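Side-chain contacts in ATP-dependent DNA helicase RecQ (Porphyromonas gingivalis, PDB 3IUO), which probably couples ATP hydrolysis to 3'-5' unwinding of duplex DNA, the chain here being the C-terminal domain of the helicase: residues Ser19-Ser24 against Leu50-Thr55; Glu95-Leu100 against Glu107-Val112. All coordinates share one frame; numbering follows the deposited sequence.

Contact 1 (Ser19-Ser24 against Leu50-Thr55); sequences SKMKVS and LSEVET
With CG of selenomethionine M21 opposite its backbone N (chi1 -179°) and the chain bending only at chi3, the terminal methyl is carried out to E52, whose own chain folds at chi2 (-70°) to bring its carboxylate up. One face of that carboxylate is turned to the methyl: CE lies above it, 3.5 Å from E52 CD and equally near both oxygens, so it meets the flat group broadside. K22 completes the contact with its methylenes and its terminal nitrogen: CG comes within 3.9 Å of E52 OE1, and a bend at chi3 leads the chain across T55, where NZ lies 3.8 Å from the methyl CG2. The helices 15-30 and 46-58 belong to the RecQ-1-like helix-turn-helix domain, and their short segments cross at right angles with axes 10.4 Å apart. At this spacing long, flexible side chains suit the gap, while short T55, pointing toward helix 15-30, offers its methyl to the passing lysine. H42 and L44 pack against M21 and E52 respectively. As K22 NZ stays 5.4 Å from E52 OE1, without direct contact, any attraction between these opposite charges is probably long-range; dispersion with some weak polarisation probably dominates this partly exposed surface contact.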
loop_
_atom_site.group_PDB
_atom_site.type_symbol
_atom_site.label_atom_id
_atom_site.label_comp_id
_atom_site.label_asym_id
_atom_site.label_seq_id
_atom_site.Cartn_x
_atom_site.Cartn_y
_atom_site.Cartn_z
ATOM N N SER B 19 21.641 4.862 -8.041
ATOM C CA SER B 19 21.146 3.905 -9.048
ATOM C C SER B 19 22.138 2.749 -9.187
ATOM O O SER B 19 21.748 1.580 -9.316
ATOM C CB SER B 19 20.928 4.599 -10.401
ATOM O OG SER B 19 19.872 5.562 -10.332
ATOM N N LYS B 20 23.421 3.073 -9.136
ATOM C CA LYS B 20 24.474 2.046 -9.196
ATOM C C LYS B 20 24.430 1.100 -8.004
ATOM O O LYS B 20 24.663 -0.106 -8.155
ATOM C CB LYS B 20 25.864 2.679 -9.254
ATOM C CG LYS B 20 26.275 3.167 -10.609
ATOM C CD LYS B 20 27.754 3.519 -10.652
ATOM C CE LYS B 20 28.054 4.420 -11.833
ATOM N NZ LYS B 20 27.127 4.145 -12.977
HETATM N N MSE B 21 24.145 1.656 -6.827
HETATM C CA MSE B 21 24.099 0.877 -5.599
HETATM C C MSE B 21 22.951 -0.106 -5.684
HETATM O O MSE B 21 23.081 -1.248 -5.261
HETATM C CB MSE B 21 23.932 1.771 -4.368
HETATM C CG MSE B 21 23.913 0.991 -3.042
HETATM SE SE MSE B 21 23.402 2.093 -1.501
HETATM C CE MSE B 21 21.816 2.914 -2.301
ATOM N N LYS B 22 21.830 0.345 -6.240
ATOM C CA LYS B 22 20.679 -0.522 -6.394
ATOM C C LYS B 22 20.933 -1.637 -7.395
ATOM O O LYS B 22 20.517 -2.769 -7.184
ATOM C CB LYS B 22 19.422 0.280 -6.739
ATOM C CG LYS B 22 18.874 1.113 -5.553
ATOM C CD LYS B 22 17.628 1.938 -5.902
ATOM C CE LYS B 22 17.970 3.182 -6.707
ATOM N NZ LYS B 22 16.723 3.938 -7.002
ATOM N N VAL B 23 21.668 -1.319 -8.463
ATOM C CA VAL B 23 22.017 -2.336 -9.440
ATOM C C VAL B 23 22.861 -3.404 -8.734
ATOM O O VAL B 23 22.639 -4.606 -8.954
ATOM C CB VAL B 23 22.743 -1.735 -10.661
ATOM C CG1 VAL B 23 23.452 -2.841 -11.469
ATOM C CG2 VAL B 23 21.757 -0.962 -11.550
ATOM N N SER B 24 23.817 -2.959 -7.902
ATOM C CA SER B 24 24.679 -3.865 -7.139
ATOM C C SER B 24 23.868 -4.736 -6.189
ATOM O O SER B 24 24.082 -5.938 -6.103
ATOM C CB SER B 24 25.730 -3.080 -6.348
ATOM O OG SER B 24 26.714 -2.539 -7.207
ATOM N N LEU B 50 16.553 -2.441 3.889
ATOM C CA LEU B 50 15.163 -2.740 3.597
ATOM C C LEU B 50 14.525 -1.643 2.764
ATOM O O LEU B 50 13.771 -1.945 1.824
ATOM C CB LEU B 50 14.350 -2.999 4.874
ATOM C CG LEU B 50 14.675 -4.281 5.657
ATOM C CD1 LEU B 50 13.925 -4.286 6.984
ATOM C CD2 LEU B 50 14.367 -5.537 4.864
ATOM N N SER B 51 14.828 -0.383 3.101
ATOM C CA SER B 51 14.270 0.735 2.338
ATOM C C SER B 51 14.729 0.713 0.886
ATOM O O SER B 51 13.944 0.976 -0.019
ATOM C CB SER B 51 14.584 2.054 2.995
ATOM O OG SER B 51 13.948 2.138 4.257
ATOM N N GLU B 52 16.001 0.394 0.665
ATOM C CA GLU B 52 16.500 0.290 -0.715
ATOM C C GLU B 52 15.879 -0.875 -1.486
ATOM O O GLU B 52 15.510 -0.726 -2.657
ATOM C CB GLU B 52 18.017 0.128 -0.738
ATOM C CG GLU B 52 18.768 1.263 -0.067
ATOM C CD GLU B 52 18.715 2.580 -0.823
ATOM O OE1 GLU B 52 18.376 2.590 -2.025
ATOM O OE2 GLU B 52 19.056 3.618 -0.213
ATOM N N VAL B 53 15.731 -2.015 -0.824
ATOM C CA VAL B 53 15.099 -3.199 -1.464
ATOM C C VAL B 53 13.618 -2.871 -1.768
ATOM O O VAL B 53 13.114 -3.219 -2.824
ATOM C CB VAL B 53 15.240 -4.439 -0.582
ATOM C CG1 VAL B 53 14.426 -5.582 -1.150
ATOM C CG2 VAL B 53 16.714 -4.820 -0.449
ATOM N N GLU B 54 12.928 -2.159 -0.867
ATOM C CA GLU B 54 11.574 -1.712 -1.176
ATOM C C GLU B 54 11.503 -0.817 -2.438
ATOM O O GLU B 54 10.668 -1.028 -3.320
ATOM C CB GLU B 54 10.953 -0.994 0.026
ATOM C CG GLU B 54 10.663 -1.982 1.151
ATOM C CD GLU B 54 10.467 -1.360 2.549
ATOM O OE1 GLU B 54 10.750 -0.164 2.774
ATOM O OE2 GLU B 54 10.062 -2.102 3.459
ATOM N N THR B 55 12.397 0.165 -2.516
ATOM C CA THR B 55 12.485 1.036 -3.690
ATOM C C THR B 55 12.647 0.200 -4.983
ATOM O O THR B 55 11.925 0.406 -5.998
ATOM C CB THR B 55 13.624 2.030 -3.500
ATOM O OG1 THR B 55 13.308 2.909 -2.400
ATOM C CG2 THR B 55 13.815 2.840 -4.761
#

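Contact 2 (Glu95-Leu100 against Glu107-Val112); sequences EAMQEL and EEIRLV
A helical hairpin brings I109, near the start of helix 106-121, against A96, M97 and L100 on the preceding helix 93-100. The two branches of I109 divide the work. CG2 meets A96 CB at 3.8 Å, while CD1, at the end of the longer branch, touches both the selenium of M97 (SE, 3.8 Å) and the CB of L100, also at 3.8 Å. Beta-branching supplies the two arms, and chi1 (-68°), with CG1 opposite the carbonyl carbon and CG2 opposite the backbone N, aims them at different parts of helix 93-100. The antiparallel sense is only rough: the segments run at 127° to each other, joined by a short loop whose Y104 also packs on I109. Spacing along the helix sets which positions face I109: A96 and L100 are one turn apart, on the same face. Alanine is small enough at the closest backbone pairing, A96 with I109, whose CA atoms are 7.4 Å apart; selenomethionine M97, starting further round the helix, bends at chi2 and chi3 to bring SE to the isoleucine. Y84 of helix 75-87 covers A96 and L100. On a different side of helix 93-100 from I109, Q98 NE2 donates a 3.0 Å hydrogen bond to E99 OE2, on its anti side, tilted 26° from the carboxylate plane.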
loop_
_atom_site.group_PDB
_atom_site.type_symbol
_atom_site.label_atom_id
_atom_site.label_comp_id
_atom_site.label_asym_id
_atom_site.label_seq_id
_atom_site.Cartn_x
_atom_site.Cartn_y
_atom_site.Cartn_z
ATOM N N GLU B 95 -0.939 -0.389 7.865
ATOM C CA GLU B 95 -2.067 -1.281 8.123
ATOM C C GLU B 95 -1.608 -2.646 8.598
ATOM O O GLU B 95 -2.206 -3.217 9.525
ATOM C CB GLU B 95 -2.969 -1.399 6.892
ATOM C CG GLU B 95 -3.631 -0.080 6.512
ATOM C CD GLU B 95 -4.559 0.482 7.575
ATOM O OE1 GLU B 95 -5.377 -0.295 8.137
ATOM O OE2 GLU B 95 -4.489 1.718 7.814
ATOM N N ALA B 96 -0.508 -3.151 8.006
ATOM C CA ALA B 96 0.046 -4.445 8.431
ATOM C C ALA B 96 0.451 -4.413 9.911
ATOM O O ALA B 96 0.145 -5.337 10.657
ATOM C CB ALA B 96 1.238 -4.861 7.545
HETATM N N MSE B 97 1.124 -3.340 10.311
HETATM C CA MSE B 97 1.548 -3.130 11.718
HETATM C C MSE B 97 0.361 -3.069 12.692
HETATM O O MSE B 97 0.455 -3.565 13.822
HETATM C CB MSE B 97 2.391 -1.850 11.844
HETATM C CG MSE B 97 3.794 -1.903 11.278
HETATM SE SE MSE B 97 4.908 -3.092 12.303
HETATM C CE MSE B 97 5.022 -2.117 14.009
ATOM N N GLN B 98 -0.733 -2.433 12.262
ATOM C CA GLN B 98 -1.948 -2.327 13.074
ATOM C C GLN B 98 -2.519 -3.720 13.280
ATOM O O GLN B 98 -2.960 -4.076 14.379
ATOM C CB GLN B 98 -2.954 -1.438 12.347
ATOM C CG GLN B 98 -4.214 -1.082 13.106
ATOM C CD GLN B 98 -5.149 -0.279 12.237
ATOM O OE1 GLN B 98 -5.176 0.950 12.313
ATOM N NE2 GLN B 98 -5.903 -0.967 11.378
ATOM N N GLU B 99 -2.476 -4.519 12.218
ATOM C CA GLU B 99 -3.067 -5.851 12.262
ATOM C C GLU B 99 -2.132 -6.909 12.866
ATOM O O GLU B 99 -2.608 -7.838 13.539
ATOM C CB GLU B 99 -3.570 -6.273 10.873
ATOM C CG GLU B 99 -4.630 -5.329 10.219
ATOM C CD GLU B 99 -5.865 -5.069 11.096
ATOM O OE1 GLU B 99 -6.322 -6.002 11.779
ATOM O OE2 GLU B 99 -6.393 -3.931 11.082
ATOM N N LEU B 100 -0.818 -6.740 12.677
ATOM C CA LEU B 100 0.183 -7.771 13.033
ATOM C C LEU B 100 1.251 -7.383 14.082
ATOM O O LEU B 100 2.024 -8.241 14.499
ATOM C CB LEU B 100 0.931 -8.248 11.791
ATOM C CG LEU B 100 0.162 -8.796 10.588
ATOM C CD1 LEU B 100 1.076 -8.819 9.366
ATOM C CD2 LEU B 100 -0.401 -10.182 10.857
ATOM N N GLU B 107 10.603 -5.442 11.072
ATOM C CA GLU B 107 11.511 -6.089 10.119
ATOM C C GLU B 107 10.970 -7.384 9.514
ATOM O O GLU B 107 11.134 -7.624 8.297
ATOM C CB GLU B 107 12.898 -6.289 10.712
ATOM C CG GLU B 107 13.616 -4.969 10.854
ATOM C CD GLU B 107 14.971 -5.090 11.488
ATOM O OE1 GLU B 107 15.482 -6.223 11.596
ATOM O OE2 GLU B 107 15.534 -4.033 11.857
ATOM N N GLU B 108 10.335 -8.216 10.333
ATOM C CA GLU B 108 9.746 -9.448 9.791
ATOM C C GLU B 108 8.679 -9.124 8.759
ATOM O O GLU B 108 8.650 -9.726 7.683
ATOM C CB GLU B 108 9.118 -10.274 10.896
ATOM C CG GLU B 108 10.099 -11.032 11.738
ATOM C CD GLU B 108 9.396 -11.743 12.885
ATOM O OE1 GLU B 108 8.779 -11.057 13.748
ATOM O OE2 GLU B 108 9.451 -12.988 12.921
ATOM N N ILE B 109 7.832 -8.151 9.095
ATOM C CA ILE B 109 6.704 -7.765 8.261
ATOM C C ILE B 109 7.213 -7.130 6.974
ATOM O O ILE B 109 6.709 -7.466 5.887
ATOM C CB ILE B 109 5.735 -6.819 9.002
ATOM C CG1 ILE B 109 5.030 -7.574 10.134
ATOM C CG2 ILE B 109 4.709 -6.257 8.015
ATOM C CD1 ILE B 109 4.286 -6.658 11.096
ATOM N N ARG B 110 8.211 -6.244 7.085
ATOM C CA ARG B 110 8.811 -5.656 5.888
ATOM C C ARG B 110 9.413 -6.697 4.933
ATOM O O ARG B 110 9.236 -6.593 3.712
ATOM C CB ARG B 110 9.858 -4.596 6.230
ATOM C CG ARG B 110 9.218 -3.379 6.836
ATOM C CD ARG B 110 10.271 -2.404 7.321
ATOM N NE ARG B 110 10.868 -1.661 6.209
ATOM C CZ ARG B 110 11.876 -0.810 6.337
ATOM N NH1 ARG B 110 12.458 -0.624 7.518
ATOM N NH2 ARG B 110 12.321 -0.137 5.290
ATOM N N LEU B 111 10.138 -7.691 5.469
ATOM C CA LEU B 111 10.716 -8.750 4.646
ATOM C C LEU B 111 9.651 -9.530 3.884
ATOM O O LEU B 111 9.806 -9.805 2.687
ATOM C CB LEU B 111 11.552 -9.708 5.510
ATOM C CG LEU B 111 12.930 -9.144 5.888
ATOM C CD1 LEU B 111 13.613 -10.033 6.961
ATOM C CD2 LEU B 111 13.887 -9.021 4.671
ATOM N N VAL B 112 8.593 -9.936 4.575
ATOM C CA VAL B 112 7.596 -10.763 3.922
ATOM C C VAL B 112 6.838 -9.916 2.910
ATOM O O VAL B 112 6.455 -10.448 1.870
ATOM C CB VAL B 112 6.641 -11.443 4.918
ATOM C CG1 VAL B 112 5.598 -12.311 4.199
ATOM C CG2 VAL B 112 7.459 -12.308 5.848
#

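Contact 1 is a surface contact in the helix-turn-helix domain, and contact 2 a partly buried one within the hairpin of the last two helices; their centres lie about 20 Å apart, on opposite sides of the chain's centre. Neither uses a hydrogen bond between its own segments, yet the chemistry differs with place: contact 1 sets methyl and methylene groups against a carboxylate, whereas contact 2 is wholly apolar and gathers on one isoleucine. They share no helix, but helix 46-58 meets helix 106-121 directly. There R110 NE forms a salt bridge with E54 OE2 (2.9 Å), R110 NH2 probably hydrogen-bonds S51 OG, and L50 packs on L111, tying the two regions together.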